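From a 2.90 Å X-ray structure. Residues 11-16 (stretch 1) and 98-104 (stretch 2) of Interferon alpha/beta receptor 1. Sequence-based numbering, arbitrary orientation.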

# COMPACT_ATOMS: atom_id res chain seq x y z
N VAL A 11 19.27 13.84 26.17
CA VAL A 11 18.00 14.43 25.72
C VAL A 11 17.02 13.34 25.23
O VAL A 11 17.35 12.58 24.32
CB VAL A 11 18.20 15.60 24.71
CG1 VAL A 11 19.00 15.17 23.47
CG2 VAL A 11 16.88 16.25 24.31
N TYR A 12 15.84 13.28 25.86
CA TYR A 12 14.80 12.32 25.48
C TYR A 12 13.83 12.97 24.51
O TYR A 12 13.34 14.07 24.76
CB TYR A 12 14.07 11.72 26.70
CG TYR A 12 13.12 10.59 26.35
CD1 TYR A 12 13.59 9.29 26.16
CD2 TYR A 12 11.76 10.82 26.20
CE1 TYR A 12 12.72 8.25 25.84
CE2 TYR A 12 10.88 9.79 25.87
CZ TYR A 12 11.37 8.51 25.69
OH TYR A 12 10.50 7.49 25.37
N ILE A 13 13.57 12.28 23.39
CA ILE A 13 12.66 12.76 22.36
C ILE A 13 11.56 11.74 22.12
O ILE A 13 11.82 10.60 21.73
CB ILE A 13 13.35 13.19 21.02
CG1 ILE A 13 14.71 13.90 21.26
CG2 ILE A 13 12.41 14.06 20.18
CD1 ILE A 13 15.64 13.89 20.08
N ILE A 14 10.32 12.16 22.37
CA ILE A 14 9.11 11.37 22.14
C ILE A 14 8.29 12.19 21.15
O ILE A 14 7.63 13.17 21.54
CB ILE A 14 8.40 10.94 23.47
CG1 ILE A 14 7.14 10.09 23.22
CG2 ILE A 14 8.13 12.11 24.42
CD1 ILE A 14 7.38 8.60 23.24
N ASP A 15 8.42 11.86 19.84
CA ASP A 15 7.79 12.55 18.71
C ASP A 15 8.38 13.97 18.67
O ASP A 15 9.60 14.10 18.54
CB ASP A 15 6.25 12.54 18.81
CG ASP A 15 5.62 11.17 18.72
OD1 ASP A 15 6.18 10.21 19.29
OD2 ASP A 15 4.55 11.06 18.09
N ASP A 16 7.55 15.02 18.82
CA ASP A 16 7.99 16.41 18.75
C ASP A 16 8.20 17.04 20.13
O ASP A 16 8.45 18.25 20.25
CB ASP A 16 7.09 17.25 17.83
CG ASP A 16 7.35 16.99 16.36
OD1 ASP A 16 8.50 17.21 15.90
OD2 ASP A 16 6.40 16.56 15.66
N TYR A 98 16.86 9.83 14.44
CA TYR A 98 17.38 8.53 14.90
C TYR A 98 17.11 8.28 16.40
O TYR A 98 16.87 7.14 16.79
CB TYR A 98 18.88 8.38 14.59
CG TYR A 98 19.26 8.44 13.13
CD1 TYR A 98 18.92 7.41 12.26
CD2 TYR A 98 20.05 9.47 12.63
CE1 TYR A 98 19.29 7.44 10.91
CE2 TYR A 98 20.45 9.50 11.29
CZ TYR A 98 20.06 8.48 10.43
OH TYR A 98 20.44 8.51 9.11
N THR A 99 17.15 9.34 17.22
CA THR A 99 16.94 9.25 18.67
C THR A 99 15.48 9.39 19.11
O THR A 99 15.17 9.11 20.27
CB THR A 99 17.87 10.22 19.43
OG1 THR A 99 17.76 11.53 18.87
CG2 THR A 99 19.33 9.76 19.43
N ALA A 100 14.59 9.84 18.19
CA ALA A 100 13.17 10.05 18.49
C ALA A 100 12.36 8.76 18.63
O ALA A 100 12.46 7.87 17.78
CB ALA A 100 12.54 10.96 17.45
N HIS A 101 11.56 8.68 19.70
CA HIS A 101 10.69 7.55 20.01
C HIS A 101 9.29 7.80 19.46
O HIS A 101 8.91 8.95 19.21
CB HIS A 101 10.60 7.36 21.54
CG HIS A 101 11.85 6.83 22.16
ND1 HIS A 101 12.00 5.49 22.44
CD2 HIS A 101 12.96 7.49 22.55
CE1 HIS A 101 13.20 5.37 22.99
NE2 HIS A 101 13.81 6.55 23.08
N MET A 102 8.51 6.72 19.32
CA MET A 102 7.13 6.78 18.83
C MET A 102 6.13 6.68 19.97
O MET A 102 6.10 5.66 20.68
CB MET A 102 6.89 5.63 17.85
CG MET A 102 7.26 5.96 16.44
SD MET A 102 7.34 4.46 15.46
CE MET A 102 5.64 4.02 15.39
N SER A 103 5.29 7.72 20.14
CA SER A 103 4.24 7.75 21.16
C SER A 103 3.11 6.82 20.69
O SER A 103 3.01 6.62 19.48
CB SER A 103 3.72 9.16 21.37
OG SER A 103 3.02 9.63 20.23
N PRO A 104 2.30 6.19 21.57
CA PRO A 104 1.24 5.29 21.07
C PRO A 104 0.22 5.99 20.14
O PRO A 104 0.05 7.21 20.26
CB PRO A 104 0.59 4.76 22.35
CG PRO A 104 1.59 5.02 23.43
CD PRO A 104 2.27 6.28 23.04

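How do the two backbones hold each other? Residues 12-14 form a strand, and the second stretch runs beside it in parallel register, with I14 paired to H101 at a CA-CA distance of 4.7 Å. Two hydrogen bonds straddle I14, both made by H101. Its N donates to the O of I13 at 2.8 Å and nearly straight, 166° at the hydrogen; its O accepts from the N of D15 at 3.0 Å, more bent at 142°. One residue thus has both its backbone donor and its backbone acceptor satisfied by the first stretch, as a parallel bridge requires. The O of I13 also lies 3.6 Å from the CA of A100, a CA-H...O contact that adds to the stronger bond from H101.

What does the carboxylate of D15 do once the strand has ended? It continues the bonding along the second stretch, and S103 satisfies both of its oxygens. The backbone N of S103 donates to OD1 of D15 at 2.8 Å, and the hydroxyl OG of S103 donates to OD2 of D15 at 3.0 Å. The CA-to-CB bond of S103 points toward the first stretch, which brings OG to OD2 of D15, while its backbone N reaches OD1 independently of the side chain. D15 in turn has its backbone N and both carboxylate oxygens engaged across the contact, a useful arrangement for a buried acid.

Is every close polar approach a bond? No: OD1 of D15 also comes within 3.0 Å of the O of H101, but both atoms are acceptors and no hydrogen lies between them to share. Each is served by a separate amide, OD1 by the N of S103 and the H101 oxygen by the N of D15, so two donors sit close to the crowded pair of oxygens.

Which side chains fill the space around these bonds? I14 and H101 lie on one face of the pairing, where CD1 of I14 reaches CB of H101 at 3.8 Å; CG1 of I14 also lies 4.0 Å from CB of S103. I13 and A100 share the other face, with CG2 of I13 4.1 Å from CB of A100, while CD1 of I13 approaches OG1 of T99 at 3.4 Å without bonding. The rings of Y12 and H101 are near parallel, at 25°, but slid apart, with centroids 4.7 Å distant. Overlap is slight, although CE1 of Y12 lies over a face of the histidine, 3.4 Å from its CD2.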